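Imidazolonepropionase (Unidentified, PDB 2Q09) catalyses the hydrolytic opening of the imidazolone ring of 4-imidazolone-5-propanoate to N-formimidoyl-L-glutamate, the third step of histidine degradation. Local coordinates at residues S80-E84 against G102-T107; K141-L146 against L174-P180. All coordinates share one frame; numbering follows the deposited sequence.

Contact 1: S80-E84 against G102-T107. With DI6 (3-[(4S)-2,5-dioxoimidazolidin-4-yl]propanoic acid), chain C.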
loop_
_atom_site.group_PDB
_atom_site.type_symbol
_atom_site.label_atom_id
_atom_site.label_comp_id
_atom_site.label_asym_id
_atom_site.label_seq_id
_atom_site.Cartn_x
_atom_site.Cartn_y
_atom_site.Cartn_z
ATOM N N SER A 80 4.342 -4.528 -21.029
ATOM C CA SER A 80 5.294 -5.356 -20.300
ATOM C C SER A 80 6.715 -4.841 -20.517
ATOM O O SER A 80 7.119 -4.549 -21.648
ATOM C CB SER A 80 5.201 -6.812 -20.773
ATOM O OG SER A 80 6.104 -7.641 -20.055
ATOM N N ARG A 81 7.473 -4.744 -19.428
ATOM C CA ARG A 81 8.848 -4.274 -19.495
ATOM C C ARG A 81 9.803 -5.473 -19.455
ATOM O O ARG A 81 11.015 -5.306 -19.311
ATOM C CB ARG A 81 9.124 -3.354 -18.306
ATOM C CG ARG A 81 8.084 -2.234 -18.139
ATOM C CD ARG A 81 8.535 -0.936 -18.749
ATOM N NE ARG A 81 9.409 -0.216 -17.827
ATOM C CZ ARG A 81 9.040 0.480 -16.756
ATOM N NH1 ARG A 81 7.768 0.586 -16.429
ATOM N NH2 ARG A 81 9.968 1.087 -16.015
ATOM N N ALA A 82 9.249 -6.676 -19.587
ATOM C CA ALA A 82 10.034 -7.909 -19.544
ATOM C C ALA A 82 11.103 -7.997 -20.633
ATOM O O ALA A 82 12.258 -8.346 -20.368
ATOM C CB ALA A 82 9.100 -9.110 -19.646
ATOM N N GLU A 83 10.714 -7.698 -21.870
ATOM C CA GLU A 83 11.661 -7.761 -22.978
ATOM C C GLU A 83 12.792 -6.768 -22.782
ATOM O O GLU A 83 13.951 -7.051 -23.079
ATOM C CB GLU A 83 10.943 -7.496 -24.299
ATOM C CG GLU A 83 10.192 -8.711 -24.797
ATOM C CD GLU A 83 9.327 -8.417 -26.001
ATOM O OE1 GLU A 83 8.251 -7.808 -25.824
ATOM O OE2 GLU A 83 9.724 -8.791 -27.122
ATOM N N GLU A 84 12.440 -5.593 -22.282
ATOM C CA GLU A 84 13.414 -4.554 -22.013
ATOM C C GLU A 84 14.407 -5.076 -20.971
ATOM O O GLU A 84 15.618 -4.854 -21.085
ATOM C CB GLU A 84 12.692 -3.316 -21.480
ATOM C CG GLU A 84 13.580 -2.159 -21.133
ATOM C CD GLU A 84 12.814 -1.065 -20.428
ATOM O OE1 GLU A 84 11.742 -0.665 -20.933
ATOM O OE2 GLU A 84 13.288 -0.608 -19.369
ATOM N N GLY A 102 12.148 3.072 -24.342
ATOM C CA GLY A 102 12.003 2.155 -23.225
ATOM C C GLY A 102 11.918 2.891 -21.900
ATOM O O GLY A 102 11.960 4.126 -21.867
ATOM N N GLY A 103 11.794 2.141 -20.807
ATOM C CA GLY A 103 11.707 2.764 -19.499
ATOM C C GLY A 103 10.269 3.025 -19.092
ATOM O O GLY A 103 9.342 2.471 -19.679
ATOM N N ILE A 104 10.073 3.873 -18.091
ATOM C CA ILE A 104 8.732 4.168 -17.623
ATOM C C ILE A 104 7.835 4.744 -18.718
ATOM O O ILE A 104 6.618 4.607 -18.652
ATOM C CB ILE A 104 8.754 5.139 -16.420
ATOM C CG1 ILE A 104 7.324 5.412 -15.952
ATOM C CG2 ILE A 104 9.449 6.434 -16.804
ATOM C CD1 ILE A 104 7.236 6.118 -14.617
ATOM N N ILE A 105 8.423 5.380 -19.725
ATOM C CA ILE A 105 7.605 5.940 -20.788
ATOM C C ILE A 105 6.891 4.848 -21.586
ATOM O O ILE A 105 5.773 5.066 -22.060
ATOM C CB ILE A 105 8.432 6.857 -21.743
ATOM C CG1 ILE A 105 7.491 7.599 -22.694
ATOM C CG2 ILE A 105 9.421 6.049 -22.538
ATOM C CD1 ILE A 105 6.448 8.458 -21.989
ATOM N N SER A 106 7.502 3.672 -21.733
ATOM C CA SER A 106 6.815 2.622 -22.477
ATOM C C SER A 106 5.559 2.181 -21.716
ATOM O O SER A 106 4.530 1.873 -22.319
ATOM C CB SER A 106 7.734 1.417 -22.745
ATOM O OG SER A 106 8.108 0.741 -21.561
ATOM N N THR A 107 5.629 2.160 -20.391
ATOM C CA THR A 107 4.461 1.776 -19.609
ATOM C C THR A 107 3.390 2.860 -19.769
ATOM O O THR A 107 2.193 2.573 -19.817
ATOM C CB THR A 107 4.801 1.624 -18.114
ATOM O OG1 THR A 107 5.718 0.536 -17.935
ATOM C CG2 THR A 107 3.541 1.329 -17.318
HETATM N N1 DI6 C . 9.913 4.795 -7.999
HETATM C C2 DI6 C . 9.891 3.511 -8.417
HETATM O O2 DI6 C . 10.680 2.630 -8.129
HETATM C C3 DI6 C . 8.645 3.385 -9.328
HETATM N N4 DI6 C . 8.097 4.759 -9.299
HETATM C C5 DI6 C . 8.892 5.501 -8.502
HETATM O O5 DI6 C . 8.697 6.683 -8.259
HETATM C C6 DI6 C . 9.038 2.946 -10.731
HETATM C C7 DI6 C . 7.837 2.809 -11.669
HETATM C C8 DI6 C . 8.178 2.361 -13.098
HETATM O O9 DI6 C . 7.244 1.932 -13.803
HETATM O O10 DI6 C . 9.359 2.430 -13.525
#
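Arg81 reaches from the residue just before helix 82-89 to the first turn of helix 104-113, where its side chain crosses that of Thr107 at about a right angle. Bends at chi2 (-97°) and chi3 (-83°) swing the guanidinium under the N-terminal end of that helix. Gly103 O and Ile104 N lie over one of its faces, both offset toward the rim, and neither is hydrogen-bonded to it. On the side facing CD, NH1 donates to Thr107 OG1 in a short, bent bond (2.5 Å, to be read with caution), the hydroxyl 23° out of the guanidinium plane. The outer edge, formed by NH1 and NH2, meets the inhibitor's carboxylate in a bidentate pair: NH1 to DI6 O9 at 3.0 Å and NH2 to DI6 O10 at 2.9 Å, both nearly straight. Gly103 O is itself held by Ser106 N and Ser106 OG, the hydroxyl approaching in the carbonyl plane at 2.8 Å. One turn after Arg81, the extended Glu84 brings OE1 to Gly103 N (2.8 Å), an almost linear bond that arrives from above the carboxylate plane. Replacing Arg81 with alanine removes both N-H donors from the inhibitor's carboxylate, which would probably be left without its charge partner. The contact thus forms the carboxylate-recognition end of the pocket, consistent with Arg81 gripping the propanoate of the substrate, while Glu84 fixes the glycine backbone beside it.

Contact 2: K141-L146 against L174-P180. With DI6 (3-[(4S)-2,5-dioxoimidazolidin-4-yl]propanoic acid), chain C.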
loop_
_atom_site.group_PDB
_atom_site.type_symbol
_atom_site.label_atom_id
_atom_site.label_comp_id
_atom_site.label_asym_id
_atom_site.label_seq_id
_atom_site.Cartn_x
_atom_site.Cartn_y
_atom_site.Cartn_z
ATOM N N LYS A 141 -2.283 3.469 -7.082
ATOM C CA LYS A 141 -1.951 4.790 -7.600
ATOM C C LYS A 141 -2.192 4.914 -9.098
ATOM O O LYS A 141 -2.305 3.909 -9.808
ATOM C CB LYS A 141 -0.478 5.098 -7.330
ATOM C CG LYS A 141 -0.035 4.852 -5.892
ATOM C CD LYS A 141 1.480 4.873 -5.780
ATOM C CE LYS A 141 1.932 4.475 -4.375
ATOM N NZ LYS A 141 1.347 5.391 -3.346
ATOM N N SER A 142 -2.300 6.154 -9.566
ATOM C CA SER A 142 -2.441 6.415 -10.993
ATOM C C SER A 142 -0.969 6.619 -11.363
ATOM O O SER A 142 -0.115 5.889 -10.866
ATOM C CB SER A 142 -3.279 7.681 -11.240
ATOM O OG SER A 142 -2.725 8.826 -10.607
ATOM N N GLY A 143 -0.648 7.577 -12.221
ATOM C CA GLY A 143 0.755 7.796 -12.532
ATOM C C GLY A 143 1.322 7.222 -13.819
ATOM O O GLY A 143 2.482 7.469 -14.141
ATOM N N TYR A 144 0.541 6.435 -14.543
ATOM C CA TYR A 144 1.011 5.884 -15.811
ATOM C C TYR A 144 0.187 6.450 -16.971
ATOM O O TYR A 144 0.247 5.939 -18.097
ATOM C CB TYR A 144 0.931 4.352 -15.807
ATOM C CG TYR A 144 1.968 3.689 -14.918
ATOM C CD1 TYR A 144 3.312 4.052 -15.000
ATOM C CD2 TYR A 144 1.612 2.697 -14.006
ATOM C CE1 TYR A 144 4.279 3.448 -14.201
ATOM C CE2 TYR A 144 2.571 2.078 -13.198
ATOM C CZ TYR A 144 3.903 2.461 -13.303
ATOM O OH TYR A 144 4.854 1.846 -12.520
ATOM N N GLY A 145 -0.577 7.507 -16.679
ATOM C CA GLY A 145 -1.404 8.133 -17.696
ATOM C C GLY A 145 -0.754 9.420 -18.173
ATOM O O GLY A 145 -0.591 9.646 -19.372
ATOM N N LEU A 146 -0.366 10.259 -17.220
ATOM C CA LEU A 146 0.285 11.530 -17.516
ATOM C C LEU A 146 -0.473 12.452 -18.487
ATOM O O LEU A 146 0.128 13.142 -19.326
ATOM C CB LEU A 146 1.721 11.280 -17.997
ATOM C CG LEU A 146 2.577 10.499 -16.977
ATOM C CD1 LEU A 146 4.048 10.574 -17.382
ATOM C CD2 LEU A 146 2.404 11.075 -15.575
ATOM N N LEU A 174 -1.276 10.011 -8.719
ATOM C CA LEU A 174 0.166 10.155 -8.860
ATOM C C LEU A 174 0.515 10.702 -10.242
ATOM O O LEU A 174 1.315 10.117 -10.970
ATOM C CB LEU A 174 0.848 8.800 -8.651
ATOM C CG LEU A 174 2.379 8.753 -8.710
ATOM C CD1 LEU A 174 2.972 9.553 -7.560
ATOM C CD2 LEU A 174 2.845 7.304 -8.638
ATOM N N ALA A 175 -0.102 11.822 -10.610
ATOM C CA ALA A 175 0.156 12.438 -11.908
ATOM C C ALA A 175 1.586 12.968 -11.948
ATOM O O ALA A 175 2.192 13.073 -13.015
ATOM C CB ALA A 175 -0.839 13.570 -12.161
ATOM N N ALA A 176 2.123 13.298 -10.778
ATOM C CA ALA A 176 3.491 13.807 -10.682
ATOM C C ALA A 176 4.487 12.655 -10.514
ATOM O O ALA A 176 5.377 12.700 -9.670
ATOM C CB ALA A 176 3.608 14.786 -9.512
ATOM N N HIS A 177 4.325 11.618 -11.331
ATOM C CA HIS A 177 5.198 10.445 -11.294
ATOM C C HIS A 177 6.411 10.699 -12.180
ATOM O O HIS A 177 7.497 10.158 -11.959
ATOM C CB HIS A 177 4.431 9.223 -11.813
ATOM C CG HIS A 177 5.053 7.913 -11.449
ATOM N ND1 HIS A 177 4.527 6.707 -11.861
ATOM C CD2 HIS A 177 6.131 7.612 -10.688
ATOM C CE1 HIS A 177 5.253 5.720 -11.366
ATOM N NE2 HIS A 177 6.232 6.241 -10.650
ATOM N N ALA A 178 6.204 11.542 -13.183
ATOM C CA ALA A 178 7.230 11.915 -14.143
ATOM C C ALA A 178 6.610 12.967 -15.056
ATOM O O ALA A 178 5.403 13.192 -15.018
ATOM C CB ALA A 178 7.651 10.705 -14.952
ATOM N N VAL A 179 7.436 13.618 -15.866
ATOM C CA VAL A 179 6.962 14.644 -16.792
ATOM C C VAL A 179 6.645 13.973 -18.129
ATOM O O VAL A 179 7.505 13.319 -18.728
ATOM C CB VAL A 179 8.044 15.741 -17.018
ATOM C CG1 VAL A 179 7.607 16.703 -18.105
ATOM C CG2 VAL A 179 8.283 16.497 -15.714
ATOM N N PRO A 180 5.399 14.101 -18.611
ATOM C CA PRO A 180 5.084 13.464 -19.892
ATOM C C PRO A 180 5.892 14.056 -21.044
ATOM O O PRO A 180 6.427 15.159 -20.933
ATOM C CB PRO A 180 3.577 13.696 -20.036
ATOM C CG PRO A 180 3.335 14.943 -19.260
ATOM C CD PRO A 180 4.209 14.752 -18.038
HETATM N N1 DI6 C . 9.913 4.795 -7.999
HETATM C C2 DI6 C . 9.891 3.511 -8.417
HETATM O O2 DI6 C . 10.680 2.630 -8.129
HETATM C C3 DI6 C . 8.645 3.385 -9.328
HETATM N N4 DI6 C . 8.097 4.759 -9.299
HETATM C C5 DI6 C . 8.892 5.501 -8.502
HETATM O O5 DI6 C . 8.697 6.683 -8.259
HETATM C C6 DI6 C . 9.038 2.946 -10.731
HETATM C C7 DI6 C . 7.837 2.809 -11.669
HETATM C C8 DI6 C . 8.178 2.361 -13.098
HETATM O O9 DI6 C . 7.244 1.932 -13.803
HETATM O O10 DI6 C . 9.359 2.430 -13.525
#
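Tyr144 and His177 hold the inhibitor from two adjoining loops at the C-terminal ends of parallel strands 135-141 and 168-176 of the amidohydrolase TIM barrel, the end where active sites of this fold lie. Tyr144 OH donates to the ligand carboxylate at DI6 O9 (2.7 Å), which sits near the plane of the phenol ring, while DI6 N4 donates to His177 NE2, also at 2.7 Å. The two rings meet obliquely, their planes at 50°, with Tyr144 CE1 3.8 Å from His177 CE1. The imidazole is fixed from behind: ND1 donates to Gly143 O at 3.2 Å, nearly in the ring plane but from above the carbonyl plane, so NE2 is left as the acceptor for the ligand. CG of His177 is anti to its backbone N (chi1 -163°), which points the ND1 edge at Gly143 O. Leu174 CD2 lies over the centre of one ring face, and the His74 ring, of a metal-binding residue, also meets the imidazole. Gly143 has a positive phi that would press a CB against the preceding carbonyl.

Further out, Lys141 passes its CD by Leu174 CD2 on the way to salt bridges with Glu139 and Asp212, beside the iron site. Glu151 of helix 148-164 bonds to Ser142 OG and to the backbone N of Gly143, Gly145 and Leu146, gathering the loop around its carboxylate. At the far end Leu146 lies against Ala178 and Pro180, CB to CB 3.7 Å with the proline. Across the strand ends, Leu174 N donates to Ser142 OG at 2.7 Å, with an N-H...O angle of 164°.

How the contacts relate
From the N terminus, the chain leaves strand 63-73 and first closes contact 1, which spans 17 mostly helical residues and brings the start of helix 82-89 to that of helix 104-113. Contact 2 opens later, in series rather than nested: helix 148-164 and most of strand 168-176 lie between its segments, so it joins the ends of two neighbouring barrel strands. The two contacts, with centres 15 Å apart, meet where helix 104-113 packs on the strand-end loops: Thr107 CG2 lies 3.6 Å from Tyr144 CD1, and Ile104 CD1 is 3.8 Å from His177 CE1. Both reach the inhibitor, whose carboxylate is shared between them, while its ring nitrogen N4 is bonded from contact 2 alone of the two.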